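Local coordinates for protein putative peptidyl-arginine deiminase (Chlorobium tepidum, PDB 1XKN) that probably deiminates arginine-like guanidino groups, such as those of agmatine or peptidyl-arginine, by hydrolysis, at residues E248-L253 with I266-M271. Numbering follows the deposited sequence.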
loop_
_atom_site.group_PDB
_atom_site.type_symbol
_atom_site.label_atom_id
_atom_site.label_comp_id
_atom_site.label_asym_id
_atom_site.label_seq_id
_atom_site.Cartn_x
_atom_site.Cartn_y
_atom_site.Cartn_z
ATOM N N GLU A 248 -14.883 4.345 -16.727
ATOM C CA GLU A 248 -14.008 3.871 -17.791
ATOM C C GLU A 248 -13.172 2.694 -17.309
ATOM O O GLU A 248 -12.989 1.718 -18.030
ATOM C CB GLU A 248 -13.091 5.000 -18.266
ATOM C CG GLU A 248 -13.838 6.235 -18.753
ATOM C CD GLU A 248 -12.904 7.358 -19.167
ATOM O OE1 GLU A 248 -11.954 7.654 -18.408
ATOM O OE2 GLU A 248 -13.130 7.956 -20.239
ATOM N N ASN A 249 -12.667 2.781 -16.083
ATOM C CA ASN A 249 -11.854 1.696 -15.559
ATOM C C ASN A 249 -12.663 0.458 -15.208
ATOM O O ASN A 249 -12.167 -0.663 -15.334
ATOM C CB ASN A 249 -11.040 2.175 -14.360
ATOM C CG ASN A 249 -9.881 3.051 -14.779
ATOM O OD1 ASN A 249 -9.144 2.709 -15.701
ATOM N ND2 ASN A 249 -9.709 4.186 -14.108
ATOM N N TYR A 250 -13.906 0.650 -14.779
ATOM C CA TYR A 250 -14.762 -0.483 -14.450
ATOM C C TYR A 250 -15.055 -1.249 -15.737
ATOM O O TYR A 250 -14.932 -2.473 -15.782
ATOM C CB TYR A 250 -16.083 -0.019 -13.826
ATOM C CG TYR A 250 -17.105 -1.130 -13.718
ATOM C CD1 TYR A 250 -16.968 -2.145 -12.768
ATOM C CD2 TYR A 250 -18.176 -1.204 -14.610
ATOM C CE1 TYR A 250 -17.870 -3.210 -12.717
ATOM C CE2 TYR A 250 -19.078 -2.264 -14.567
ATOM C CZ TYR A 250 -18.919 -3.263 -13.622
ATOM O OH TYR A 250 -19.796 -4.325 -13.596
ATOM N N GLU A 251 -15.443 -0.525 -16.783
ATOM C CA GLU A 251 -15.740 -1.166 -18.056
ATOM C C GLU A 251 -14.493 -1.842 -18.616
ATOM O O GLU A 251 -14.576 -2.915 -19.212
ATOM C CB GLU A 251 -16.294 -0.146 -19.055
ATOM C CG GLU A 251 -17.703 0.348 -18.722
ATOM C CD GLU A 251 -18.699 -0.788 -18.545
ATOM O OE1 GLU A 251 -18.630 -1.774 -19.311
ATOM O OE2 GLU A 251 -19.568 -0.692 -17.650
ATOM N N LEU A 252 -13.334 -1.221 -18.414
ATOM C CA LEU A 252 -12.086 -1.803 -18.893
ATOM C C LEU A 252 -11.836 -3.124 -18.168
ATOM O O LEU A 252 -11.507 -4.135 -18.792
ATOM C CB LEU A 252 -10.918 -0.845 -18.650
ATOM C CG LEU A 252 -9.530 -1.313 -19.101
ATOM C CD1 LEU A 252 -9.541 -1.648 -20.589
ATOM C CD2 LEU A 252 -8.515 -0.223 -18.812
ATOM N N LEU A 253 -11.996 -3.123 -16.848
ATOM C CA LEU A 253 -11.792 -4.339 -16.066
ATOM C C LEU A 253 -12.713 -5.465 -16.508
ATOM O O LEU A 253 -12.350 -6.640 -16.431
ATOM C CB LEU A 253 -12.014 -4.056 -14.577
ATOM C CG LEU A 253 -10.795 -3.502 -13.841
ATOM C CD1 LEU A 253 -11.215 -2.939 -12.499
ATOM C CD2 LEU A 253 -9.762 -4.611 -13.665
ATOM N N ILE A 266 -15.299 -8.979 -11.072
ATOM C CA ILE A 266 -15.218 -7.582 -10.664
ATOM C C ILE A 266 -16.249 -7.256 -9.589
ATOM O O ILE A 266 -17.454 -7.384 -9.813
ATOM C CB ILE A 266 -15.443 -6.646 -11.871
ATOM C CG1 ILE A 266 -14.551 -7.073 -13.047
ATOM C CG2 ILE A 266 -15.163 -5.204 -11.477
ATOM C CD1 ILE A 266 -13.061 -7.074 -12.753
ATOM N N VAL A 267 -15.768 -6.842 -8.421
ATOM C CA VAL A 267 -16.642 -6.486 -7.307
ATOM C C VAL A 267 -16.633 -4.971 -7.150
ATOM O O VAL A 267 -15.571 -4.363 -7.036
ATOM C CB VAL A 267 -16.154 -7.137 -5.991
ATOM C CG1 VAL A 267 -16.998 -6.659 -4.820
ATOM C CG2 VAL A 267 -16.227 -8.652 -6.110
ATOM N N LYS A 268 -17.813 -4.362 -7.152
ATOM C CA LYS A 268 -17.910 -2.916 -7.010
ATOM C C LYS A 268 -17.825 -2.472 -5.556
ATOM O O LYS A 268 -18.381 -3.112 -4.660
ATOM C CB LYS A 268 -19.226 -2.395 -7.598
ATOM C CG LYS A 268 -19.378 -2.570 -9.097
ATOM C CD LYS A 268 -20.621 -1.840 -9.591
ATOM C CE LYS A 268 -20.824 -2.026 -11.084
ATOM N NZ LYS A 268 -21.152 -3.442 -11.417
ATOM N N LEU A 269 -17.113 -1.375 -5.333
ATOM C CA LEU A 269 -16.977 -0.789 -4.008
ATOM C C LEU A 269 -17.475 0.640 -4.122
ATOM O O LEU A 269 -17.328 1.274 -5.166
ATOM C CB LEU A 269 -15.510 -0.778 -3.557
ATOM C CG LEU A 269 -15.039 -1.957 -2.697
ATOM C CD1 LEU A 269 -13.542 -1.857 -2.457
ATOM C CD2 LEU A 269 -15.793 -1.956 -1.374
ATOM N N PRO A 270 -18.103 1.163 -3.063
ATOM C CA PRO A 270 -18.575 2.541 -3.160
ATOM C C PRO A 270 -17.392 3.486 -2.995
ATOM O O PRO A 270 -16.288 3.052 -2.660
ATOM C CB PRO A 270 -19.566 2.646 -2.000
ATOM C CG PRO A 270 -18.978 1.717 -0.982
ATOM C CD PRO A 270 -18.542 0.531 -1.808
HETATM N N MSE A 271 -17.619 4.764 -3.271
HETATM C CA MSE A 271 -16.596 5.783 -3.080
HETATM C C MSE A 271 -17.106 6.549 -1.874
HETATM O O MSE A 271 -18.311 6.635 -1.657
HETATM C CB MSE A 271 -16.522 6.740 -4.272
HETATM C CG MSE A 271 -15.619 6.291 -5.409
HETATM SE SE MSE A 271 -13.744 6.244 -4.942
HETATM C CE MSE A 271 -13.457 8.170 -4.899
#
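Tyr250 and Leu253 of helix 243-253 meet Ile266 and Lys268 of strand 265-269 within a beta-alpha-beta unit, in which strand 229-233 leads through the helix to a parallel neighbouring strand. The helix and strand segments run nearly antiparallel, at 162°, with their axes 9.9 Å apart at the closest. Tyr250 carries most of the contact on the helix side. Its CG lies anti to the backbone N (chi1 169°), and this carries the ring across to Ile266 and Lys268. Lys268 crosses the tyrosine at about a right angle. Its CE sits over one ring face, 3.8 Å from the centroid of the Tyr250 ring, in a CH-pi contact. The lysine chain is extended as far as CE and then bends at chi4 (67°), which places the ammonium beside the phenol oxygen. There Lys268 NZ donates a short hydrogen bond of 2.7 Å to Tyr250 OH. Lys254 NZ also hydrogen-bonds to this hydroxyl, so two lysines gather at one phenol. Their charges would probably favour a more acidic hydroxyl. Ile266 fills the apolar half of the contact with two branches. Its CG2 comes obliquely against the Tyr250 ring, 3.6 Å from Tyr250 CE1. Its CD1 reaches the last turn of the helix segment, 3.7 Å from Leu253 CB. Ile266 is thus set between the aromatic ring and the leucine. Ile232 on strand 229-233 touches both Leu253 and Ile266, and Leu205 of strand 201-205 also packs on Leu253. Val267 and Leu269 hydrogen-bond through their backbones to strand 229-233, and Leu269 also to Val234 just after it, while their side chains touch Ile312 of helix 305-316.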